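Side-chain contacts in DNA-entry nuclease (Competence-specific nuclease) (Streptococcus agalactiae ILRI112, PDB 4QGO), which probably cleaves DNA without sequence specificity, as a virulence-associated nuclease of the beta-beta-alpha (His-Me finger) family: residues T73-Q78 with A163-K168; I114-A119 with W125-S130; S7-Q12 with F27-G32. The protein carries 1 engineered substitution. All blocks are in the same frame, centred on the assembly; numbering follows the deposited sequence. Where two conformers were deposited one is given.

Interaction 1: T73-Q78 with A163-K168; sequences TIRQYQ and AVDQNK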
loop_
_atom_site.group_PDB
_atom_site.type_symbol
_atom_site.label_atom_id
_atom_site.label_comp_id
_atom_site.label_asym_id
_atom_site.label_seq_id
_atom_site.Cartn_x
_atom_site.Cartn_y
_atom_site.Cartn_z
ATOM N N THR A 73 17.147 -10.839 7.813
ATOM C CA THR A 73 17.279 -10.613 9.253
ATOM C C THR A 73 16.013 -10.074 9.917
ATOM O O THR A 73 15.871 -10.173 11.136
ATOM C CB THR A 73 18.471 -9.690 9.627
ATOM O OG1 THR A 73 18.188 -8.336 9.235
ATOM C CG2 THR A 73 19.770 -10.169 8.971
ATOM N N ILE A 74 15.097 -9.494 9.140
ATOM C CA ILE A 74 13.850 -8.991 9.719
ATOM C C ILE A 74 12.596 -9.639 9.131
ATOM O O ILE A 74 11.483 -9.359 9.568
ATOM C CB ILE A 74 13.745 -7.446 9.671
ATOM C CG1 ILE A 74 13.702 -6.926 8.231
ATOM C CG2 ILE A 74 14.900 -6.818 10.437
ATOM C CD1 ILE A 74 13.374 -5.436 8.153
ATOM N N ARG A 75 12.797 -10.521 8.156
ATOM C CA ARG A 75 11.743 -11.335 7.585
ATOM C C ARG A 75 11.086 -12.190 8.664
ATOM O O ARG A 75 11.772 -12.776 9.510
ATOM C CB ARG A 75 12.353 -12.222 6.496
ATOM C CG ARG A 75 11.388 -13.164 5.806
ATOM C CD ARG A 75 10.549 -12.502 4.717
ATOM N NE ARG A 75 9.924 -13.553 3.914
ATOM C CZ ARG A 75 8.779 -14.159 4.214
ATOM N NH1 ARG A 75 8.070 -13.795 5.277
ATOM N NH2 ARG A 75 8.338 -15.138 3.429
ATOM N N GLN A 76 9.760 -12.249 8.640
ATOM C CA GLN A 76 9.004 -13.006 9.628
ATOM C C GLN A 76 8.190 -14.106 8.954
ATOM O O GLN A 76 7.186 -13.833 8.287
ATOM C CB GLN A 76 8.105 -12.059 10.426
ATOM C CG GLN A 76 7.145 -12.732 11.402
ATOM C CD GLN A 76 7.836 -13.499 12.515
ATOM O OE1 GLN A 76 8.430 -14.552 12.290
ATOM N NE2 GLN A 76 7.743 -12.977 13.733
ATOM N N TYR A 77 8.631 -15.351 9.138
ATOM C CA TYR A 77 7.973 -16.509 8.535
ATOM C C TYR A 77 6.882 -17.050 9.444
ATOM O O TYR A 77 5.978 -17.750 8.982
ATOM C CB TYR A 77 9.000 -17.613 8.245
ATOM C CG TYR A 77 10.033 -17.228 7.213
ATOM C CD1 TYR A 77 9.687 -17.124 5.873
ATOM C CD2 TYR A 77 11.346 -16.979 7.580
ATOM C CE1 TYR A 77 10.635 -16.775 4.912
ATOM C CE2 TYR A 77 12.296 -16.630 6.639
ATOM C CZ TYR A 77 11.932 -16.531 5.307
ATOM O OH TYR A 77 12.882 -16.174 4.372
ATOM N N GLN A 78 6.954 -16.708 10.728
ATOM C CA GLN A 78 6.048 -17.297 11.713
ATOM C C GLN A 78 4.781 -16.485 11.851
ATOM O O GLN A 78 4.702 -15.343 11.395
ATOM C CB GLN A 78 6.723 -17.409 13.078
ATOM C CG GLN A 78 8.058 -18.109 13.052
ATOM C CD GLN A 78 8.500 -18.537 14.433
ATOM O OE1 GLN A 78 9.300 -17.861 15.080
ATOM N NE2 GLN A 78 7.972 -19.666 14.897
ATOM N N ALA A 163 11.603 -12.080 -3.340
ATOM C CA ALA A 163 12.951 -11.549 -3.510
ATOM C C ALA A 163 13.775 -11.704 -2.235
ATOM O O ALA A 163 14.924 -12.172 -2.266
ATOM C CB ALA A 163 12.881 -10.083 -3.937
ATOM N N VAL A 164 13.202 -11.300 -1.107
ATOM C CA VAL A 164 13.894 -11.441 0.169
ATOM C C VAL A 164 14.203 -12.916 0.430
ATOM O O VAL A 164 15.274 -13.248 0.958
ATOM C CB VAL A 164 13.064 -10.845 1.336
ATOM C CG1 VAL A 164 13.626 -11.279 2.686
ATOM C CG2 VAL A 164 13.025 -9.324 1.232
ATOM N N ASP A 165 13.295 -13.796 0.017
ATOM C CA ASP A 165 13.462 -15.227 0.267
ATOM C C ASP A 165 14.550 -15.833 -0.623
ATOM O O ASP A 165 15.016 -16.953 -0.378
ATOM C CB ASP A 165 12.119 -15.947 0.130
ATOM C CG ASP A 165 11.184 -15.644 1.294
ATOM O OD1 ASP A 165 11.667 -15.064 2.288
ATOM O OD2 ASP A 165 9.982 -15.987 1.231
ATOM N N GLN A 166 14.928 -15.091 -1.660
ATOM C CA GLN A 166 16.044 -15.454 -2.530
ATOM C C GLN A 166 17.313 -14.731 -2.093
ATOM O O GLN A 166 18.259 -14.604 -2.872
ATOM C CB GLN A 166 15.730 -15.107 -3.985
ATOM C CG GLN A 166 14.631 -15.938 -4.618
ATOM C CD GLN A 166 14.257 -15.439 -5.997
ATOM O OE1 GLN A 166 14.442 -14.263 -6.314
ATOM N NE2 GLN A 166 13.730 -16.332 -6.827
ATOM N N ASN A 167 17.313 -14.243 -0.855
ATOM C CA ASN A 167 18.468 -13.572 -0.252
ATOM C C ASN A 167 18.800 -12.206 -0.850
ATOM O O ASN A 167 19.948 -11.769 -0.824
ATOM C CB ASN A 167 19.703 -14.482 -0.273
ATOM C CG ASN A 167 19.465 -15.791 0.439
ATOM O OD1 ASN A 167 18.944 -15.813 1.549
ATOM N ND2 ASN A 167 19.836 -16.894 -0.201
ATOM N N LYS A 168 17.789 -11.530 -1.378
ATOM C CA LYS A 168 17.989 -10.183 -1.896
ATOM C C LYS A 168 17.770 -9.138 -0.801
ATOM O O LYS A 168 17.041 -9.372 0.166
ATOM C CB LYS A 168 17.069 -9.913 -3.081
ATOM C CG LYS A 168 17.291 -10.895 -4.221
ATOM C CD LYS A 168 16.555 -10.471 -5.467
ATOM C CE LYS A 168 16.628 -11.566 -6.523
ATOM N NZ LYS A 168 18.044 -11.932 -6.836
#
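Arg75 holds the carboxylate of Asp165 in a bidentate salt bridge, and the hydroxyl of Tyr77 joins it, tying the loop after strand 66-70 to the last turn of helix 153-165 in this beta-beta-alpha nuclease. The guanidinium lies nearly coplanar with the carboxylate and grips it side-on, one nitrogen to each oxygen. NE of Arg75 reaches OD1 of Asp165 at 2.8 Å along a bent path (146°), whereas NH2 donates almost straight (174°) to the syn lone pair of OD2. The phenol of Tyr77 gives a second bond to OD1 from above the carboxylate plane, on the face opposite to NE, which leaves OD1 doubly held. Within the loop, CE1 of Tyr77 lies over one face of the Arg75 guanidinium, offset toward its rim.

An extended first torsion of Arg75 (chi1 179°) followed by a bend at chi2 carries its aliphatic part past Val164, CD of Arg75 resting 3.9 Å from CG1 of Val164. Further out, NH1 donates to the backbone oxygen of Ala117. Behind Asp165 the helix closes in a Schellman motif with Asn167, at positive phi, as its C-prime residue: Asn167 N bonds to Val164 O at 2.9 Å, and Lys168 N to Ala163 O at 3.1 Å.

Interaction 2: I114-A119 with W125-S130; sequences IAYALA and WDASVS. With SO4 (sulfate ion), chain E.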
loop_
_atom_site.group_PDB
_atom_site.type_symbol
_atom_site.label_atom_id
_atom_site.label_comp_id
_atom_site.label_asym_id
_atom_site.label_seq_id
_atom_site.Cartn_x
_atom_site.Cartn_y
_atom_site.Cartn_z
ATOM N N ILE A 114 3.487 -1.504 5.715
ATOM C CA ILE A 114 4.587 -2.468 5.681
ATOM C C ILE A 114 4.098 -3.788 6.275
ATOM O O ILE A 114 3.741 -3.853 7.447
ATOM C CB ILE A 114 5.808 -1.969 6.484
ATOM C CG1 ILE A 114 6.212 -0.550 6.059
ATOM C CG2 ILE A 114 6.972 -2.926 6.303
ATOM C CD1 ILE A 114 6.729 -0.450 4.635
ATOM N N ALA A 115 4.079 -4.830 5.443
ATOM C CA ALA A 115 3.544 -6.141 5.816
ATOM C C ALA A 115 4.280 -6.834 6.959
ATOM O O ALA A 115 5.504 -6.769 7.069
ATOM C CB ALA A 115 3.499 -7.058 4.590
ATOM N N TYR A 116 3.501 -7.516 7.791
ATOM C CA TYR A 116 4.022 -8.286 8.902
ATOM C C TYR A 116 5.086 -9.275 8.442
ATOM O O TYR A 116 6.141 -9.394 9.061
ATOM C CB TYR A 116 2.873 -9.034 9.602
ATOM C CG TYR A 116 3.331 -9.868 10.778
ATOM C CD1 TYR A 116 3.655 -9.268 11.985
ATOM C CD2 TYR A 116 3.464 -11.249 10.671
ATOM C CE1 TYR A 116 4.087 -10.014 13.062
ATOM C CE2 TYR A 116 3.885 -12.002 11.751
ATOM C CZ TYR A 116 4.202 -11.374 12.938
ATOM O OH TYR A 116 4.633 -12.109 14.022
ATOM N N ALA A 117 4.816 -9.991 7.356
ATOM C CA ALA A 117 5.761 -11.004 6.896
ATOM C C ALA A 117 7.100 -10.395 6.476
ATOM O O ALA A 117 8.132 -11.054 6.523
ATOM C CB ALA A 117 5.164 -11.810 5.753
ATOM N N LEU A 118 7.083 -9.133 6.062
ATOM C CA LEU A 118 8.298 -8.507 5.552
ATOM C C LEU A 118 9.202 -7.957 6.647
ATOM O O LEU A 118 10.424 -7.976 6.510
ATOM C CB LEU A 118 7.969 -7.405 4.537
ATOM C CG LEU A 118 7.215 -7.869 3.298
ATOM C CD1 LEU A 118 6.874 -6.669 2.415
ATOM C CD2 LEU A 118 8.033 -8.893 2.519
ATOM N N ALA A 119 8.611 -7.492 7.746
ATOM C CA ALA A 119 9.401 -6.764 8.727
ATOM C C ALA A 119 9.067 -7.113 10.168
ATOM O O ALA A 119 9.548 -6.454 11.098
ATOM C CB ALA A 119 9.228 -5.309 8.497
ATOM N N TRP A 125 9.874 -2.876 16.800
ATOM C CA TRP A 125 8.815 -2.341 15.953
ATOM C C TRP A 125 7.445 -2.924 16.261
ATOM O O TRP A 125 7.297 -4.131 16.473
ATOM C CB TRP A 125 9.173 -2.588 14.487
ATOM C CG TRP A 125 8.212 -2.015 13.497
ATOM C CD1 TRP A 125 7.898 -0.698 13.325
ATOM C CD2 TRP A 125 7.472 -2.741 12.510
ATOM N NE1 TRP A 125 6.986 -0.561 12.301
ATOM C CE2 TRP A 125 6.715 -1.799 11.780
ATOM C CE3 TRP A 125 7.382 -4.092 12.168
ATOM C CZ2 TRP A 125 5.868 -2.169 10.733
ATOM C CZ3 TRP A 125 6.548 -4.461 11.128
ATOM C CH2 TRP A 125 5.790 -3.499 10.426
ATOM N N ASP A 126 6.434 -2.061 16.269
ATOM C CA ASP A 126 5.069 -2.516 16.466
ATOM C C ASP A 126 4.570 -3.162 15.169
ATOM O O ASP A 126 4.165 -2.480 14.225
ATOM C CB ASP A 126 4.186 -1.346 16.917
ATOM C CG ASP A 126 2.746 -1.746 17.149
ATOM O OD1 ASP A 126 2.414 -2.940 16.995
ATOM O OD2 ASP A 126 1.940 -0.854 17.487
ATOM N N ALA A 127 4.619 -4.492 15.130
ATOM C CA ALA A 127 4.232 -5.244 13.944
ATOM C C ALA A 127 2.770 -5.677 14.008
ATOM O O ALA A 127 2.320 -6.484 13.195
ATOM C CB ALA A 127 5.141 -6.464 13.773
ATOM N N SER A 128 2.032 -5.127 14.968
ATOM C CA SER A 128 0.639 -5.517 15.179
ATOM C C SER A 128 -0.337 -4.879 14.198
ATOM O O SER A 128 -0.004 -3.941 13.471
ATOM C CB SER A 128 0.199 -5.180 16.604
ATOM O OG SER A 128 -0.058 -3.792 16.735
ATOM N N VAL A 129 -1.570 -5.378 14.217
ATOM C CA VAL A 129 -2.623 -4.866 13.351
ATOM C C VAL A 129 -3.167 -3.536 13.856
ATOM O O VAL A 129 -4.054 -2.946 13.247
ATOM C CB VAL A 129 -3.785 -5.879 13.226
ATOM C CG1 VAL A 129 -3.313 -7.133 12.504
ATOM C CG2 VAL A 129 -4.333 -6.232 14.605
ATOM N N SER A 130 -2.631 -3.050 14.971
ATOM C CA SER A 130 -3.108 -1.789 15.511
ATOM C C SER A 130 -1.996 -0.758 15.669
ATOM O O SER A 130 -2.121 0.170 16.463
ATOM C CB SER A 130 -3.809 -2.011 16.850
ATOM O OG SER A 130 -2.929 -2.602 17.785
HETATM S S SO4 E . 4.558 -11.237 17.647
HETATM O O1 SO4 E . 3.114 -11.028 17.698
HETATM O O2 SO4 E . 5.082 -10.712 16.387
HETATM O O3 SO4 E . 5.192 -10.541 18.763
HETATM O O4 SO4 E . 4.840 -12.666 17.747
#
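The indole of Trp125 presents its six-membered ring to the segment 114-119: at its edge, in the ring plane, CH2 meets the backbone oxygen of Ile114 at 3.6 Å, and on one face lies CA of Ala127 from its own segment, offset toward the rim. Ala119 adds its methyl carbon CB, 3.9 Å from CZ3 of Trp125, and its carbonyl oxygen comes to 3.4 Å from CE3 at an oblique angle. With CG anti to the backbone N (chi1 -176°), the Trp125 side chain reaches back to the short helix 116-119, and its NE1 is bonded to Asn55.

The second flat group, the ring of Tyr116, is met at its edge. CD1 of Tyr116 stands 3.3 Å from Ala127 O, near the ring plane, and 3.6 Å from the Ala127 methyl CB; farther round the rim, the Tyr116 OH donates to O2 of a sulfate ion at 2.8 Å. This ion probably comes from the crystallisation liquor and is also bound by the backbone N of Arg81. Arg80 makes a cation-pi contact with the Tyr116 ring and a hydrogen bond to Ala127 O.

The segment 125-130 is shaped by its own polar side chains. Asp126 OD1 accepts from both Ser128 N and Ser128 OG, the latter at 2.6 Å on its syn lone pair, and Ser128 OG in turn accepts from Ser130 N. Consecutive Asx and ST turns thus shape the connection from helix 116-119 to strand 135-139, which pairs antiparallel with 108-112, consistent with the two strands of the family's beta-beta-alpha motif.

Interaction 3: S7-Q12 with F27-G32; sequences SVDTSQ and FQYVNG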
loop_
_atom_site.group_PDB
_atom_site.type_symbol
_atom_site.label_atom_id
_atom_site.label_comp_id
_atom_site.label_asym_id
_atom_site.label_seq_id
_atom_site.Cartn_x
_atom_site.Cartn_y
_atom_site.Cartn_z
ATOM N N SER A 7 -13.528 7.434 -6.673
ATOM C CA SER A 7 -13.274 6.061 -6.224
ATOM C C SER A 7 -13.585 5.041 -7.311
ATOM O O SER A 7 -13.847 3.873 -7.026
ATOM C CB SER A 7 -14.062 5.732 -4.952
ATOM O OG SER A 7 -15.458 5.809 -5.198
ATOM N N VAL A 8 -13.570 5.496 -8.561
ATOM C CA VAL A 8 -13.595 4.594 -9.705
ATOM C C VAL A 8 -12.196 4.684 -10.299
ATOM O O VAL A 8 -11.754 5.766 -10.707
ATOM C CB VAL A 8 -14.659 4.997 -10.743
ATOM C CG1 VAL A 8 -14.541 4.137 -12.007
ATOM C CG2 VAL A 8 -16.056 4.890 -10.130
ATOM N N ASP A 9 -11.503 3.552 -10.330
ATOM C CA ASP A 9 -10.058 3.561 -10.556
ATOM C C ASP A 9 -9.611 4.080 -11.920
ATOM O O ASP A 9 -8.488 4.573 -12.064
ATOM C CB ASP A 9 -9.436 2.195 -10.226
ATOM C CG ASP A 9 -9.941 1.069 -11.105
ATOM O OD1 ASP A 9 -10.959 1.221 -11.811
ATOM O OD2 ASP A 9 -9.311 -0.010 -11.059
ATOM N N THR A 10 -10.502 4.002 -12.905
ATOM C CA THR A 10 -10.172 4.381 -14.275
ATOM C C THR A 10 -10.640 5.788 -14.623
ATOM O O THR A 10 -10.379 6.276 -15.728
ATOM C CB THR A 10 -10.787 3.389 -15.284
ATOM O OG1 THR A 10 -12.190 3.267 -15.027
ATOM C CG2 THR A 10 -10.133 2.020 -15.174
ATOM N N SER A 11 -11.339 6.445 -13.701
ATOM C CA SER A 11 -11.945 7.736 -14.024
ATOM C C SER A 11 -10.920 8.852 -14.206
ATOM O O SER A 11 -9.795 8.774 -13.709
ATOM C CB SER A 11 -12.946 8.155 -12.950
ATOM O OG SER A 11 -12.263 8.579 -11.782
ATOM N N GLN A 12 -11.328 9.893 -14.928
ATOM C CA GLN A 12 -10.507 11.082 -15.089
ATOM C C GLN A 12 -10.210 11.695 -13.727
ATOM O O GLN A 12 -9.082 12.106 -13.454
ATOM C CB GLN A 12 -11.220 12.108 -15.976
ATOM C CG GLN A 12 -10.409 13.361 -16.237
ATOM C CD GLN A 12 -9.145 13.076 -17.019
ATOM O OE1 GLN A 12 -9.199 12.644 -18.170
ATOM N NE2 GLN A 12 -7.995 13.308 -16.393
ATOM N N PHE A 27 2.133 7.831 -16.078
ATOM C CA PHE A 27 1.501 6.653 -15.509
ATOM C C PHE A 27 0.628 5.971 -16.533
ATOM O O PHE A 27 0.167 6.592 -17.494
ATOM C CB PHE A 27 0.718 6.978 -14.238
ATOM C CG PHE A 27 -0.329 8.036 -14.402
ATOM C CD1 PHE A 27 -1.588 7.724 -14.888
ATOM C CD2 PHE A 27 -0.063 9.344 -14.043
ATOM C CE1 PHE A 27 -2.558 8.703 -15.028
ATOM C CE2 PHE A 27 -1.025 10.323 -14.180
ATOM C CZ PHE A 27 -2.277 10.004 -14.673
ATOM N N GLN A 28 0.435 4.673 -16.346
ATOM C CA GLN A 28 -0.509 3.946 -17.181
ATOM C C GLN A 28 -1.210 2.877 -16.369
ATOM O O GLN A 28 -0.634 2.308 -15.448
ATOM C CB GLN A 28 0.188 3.327 -18.388
ATOM C CG GLN A 28 1.278 2.337 -18.033
ATOM C CD GLN A 28 2.029 1.848 -19.251
ATOM O OE1 GLN A 28 3.185 2.210 -19.469
ATOM N NE2 GLN A 28 1.378 1.028 -20.052
ATOM N N TYR A 29 -2.465 2.624 -16.721
ATOM C CA TYR A 29 -3.266 1.607 -16.060
ATOM C C TYR A 29 -2.974 0.266 -16.699
ATOM O O TYR A 29 -3.103 0.103 -17.908
ATOM C CB TYR A 29 -4.739 1.944 -16.219
ATOM C CG TYR A 29 -5.694 1.097 -15.412
ATOM C CD1 TYR A 29 -6.051 1.472 -14.127
ATOM C CD2 TYR A 29 -6.256 -0.060 -15.945
ATOM C CE1 TYR A 29 -6.945 0.723 -13.386
ATOM C CE2 TYR A 29 -7.165 -0.821 -15.204
ATOM C CZ TYR A 29 -7.496 -0.415 -13.930
ATOM O OH TYR A 29 -8.396 -1.153 -13.189
ATOM N N VAL A 30 -2.560 -0.692 -15.884
ATOM C CA VAL A 30 -2.288 -2.020 -16.383
ATOM C C VAL A 30 -2.558 -3.028 -15.282
ATOM O O VAL A 30 -2.121 -2.850 -14.144
ATOM C CB VAL A 30 -0.850 -2.131 -16.950
ATOM C CG1 VAL A 30 0.165 -1.701 -15.920
ATOM C CG2 VAL A 30 -0.557 -3.532 -17.452
ATOM N N ASN A 31 -3.280 -4.092 -15.618
ATOM C CA ASN A 31 -3.549 -5.162 -14.660
ATOM C C ASN A 31 -4.211 -4.653 -13.386
ATOM O O ASN A 31 -3.910 -5.147 -12.302
ATOM C CB ASN A 31 -2.251 -5.881 -14.264
ATOM C CG ASN A 31 -1.552 -6.540 -15.435
ATOM O OD1 ASN A 31 -0.409 -6.206 -15.756
ATOM N ND2 ASN A 31 -2.216 -7.508 -16.052
ATOM N N GLY A 32 -5.064 -3.639 -13.499
ATOM C CA GLY A 32 -5.811 -3.168 -12.348
ATOM C C GLY A 32 -5.104 -2.124 -11.502
ATOM O O GLY A 32 -5.681 -1.608 -10.552
HETATM O O HOH W 1 -8.212 -1.923 -9.414
#
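Tyr29 meets both Asp9 and Thr10, its hydroxyl bonding to the first and its ring face packing against the second. The hydrogen bond is short: OH of Tyr29 donates to OD2 of Asp9 at 2.6 Å. Carboxylate and ring stand almost perpendicular (89°), with OD2 in the plane of the ring at its edge, while the hydroxyl meets OD2 from above the carboxylate plane. A water lies 2.8 Å from both Asp9 OD2 and the carbonyl oxygen of Gly32, placed to bridge them.

The apolar part is a CH-pi contact. Thr10 CG2 sits over one face of the Tyr29 ring, 4.0 Å from its centroid and 17° off the normal, nearest to CZ. With CG anti to the backbone N (chi1 -171°), the Tyr29 ring extends from the strand toward the turn.

Asp9 and Thr10 are the central residues of a type I turn from Val8 to Ser11, closed by Ser11 N to Val8 O at 3.1 Å. Ser11 then N-caps helix 12-22, after which the chain turns into edge strand 27-30; Tyr34 of the adjacent strand 33-36 packs edge-to-face with Tyr29 and bonds to Asp9 O.

Interactions 1 and 2 are neighbours: 114-119 and 125-130 are nested within the loop closed by 73-78 and 163-168, and a probable backbone bond from Gln76 N to Ala117 O joins the two contacts. Both are partly buried, but interaction 1 relies on charge, whereas interaction 2 relies on aromatic rims, methyls and carbonyl oxygens. Interaction 3 lies on the opposite side of the chain's centre, its nearest atoms about 18 Å from either, and is a surface contact between the N-terminal turn and an edge strand. Interactions 1 and 3 both pair a tyrosine hydroxyl with an aspartate; an arginine shares the carboxylate in the former, and a water lies beside it in the latter.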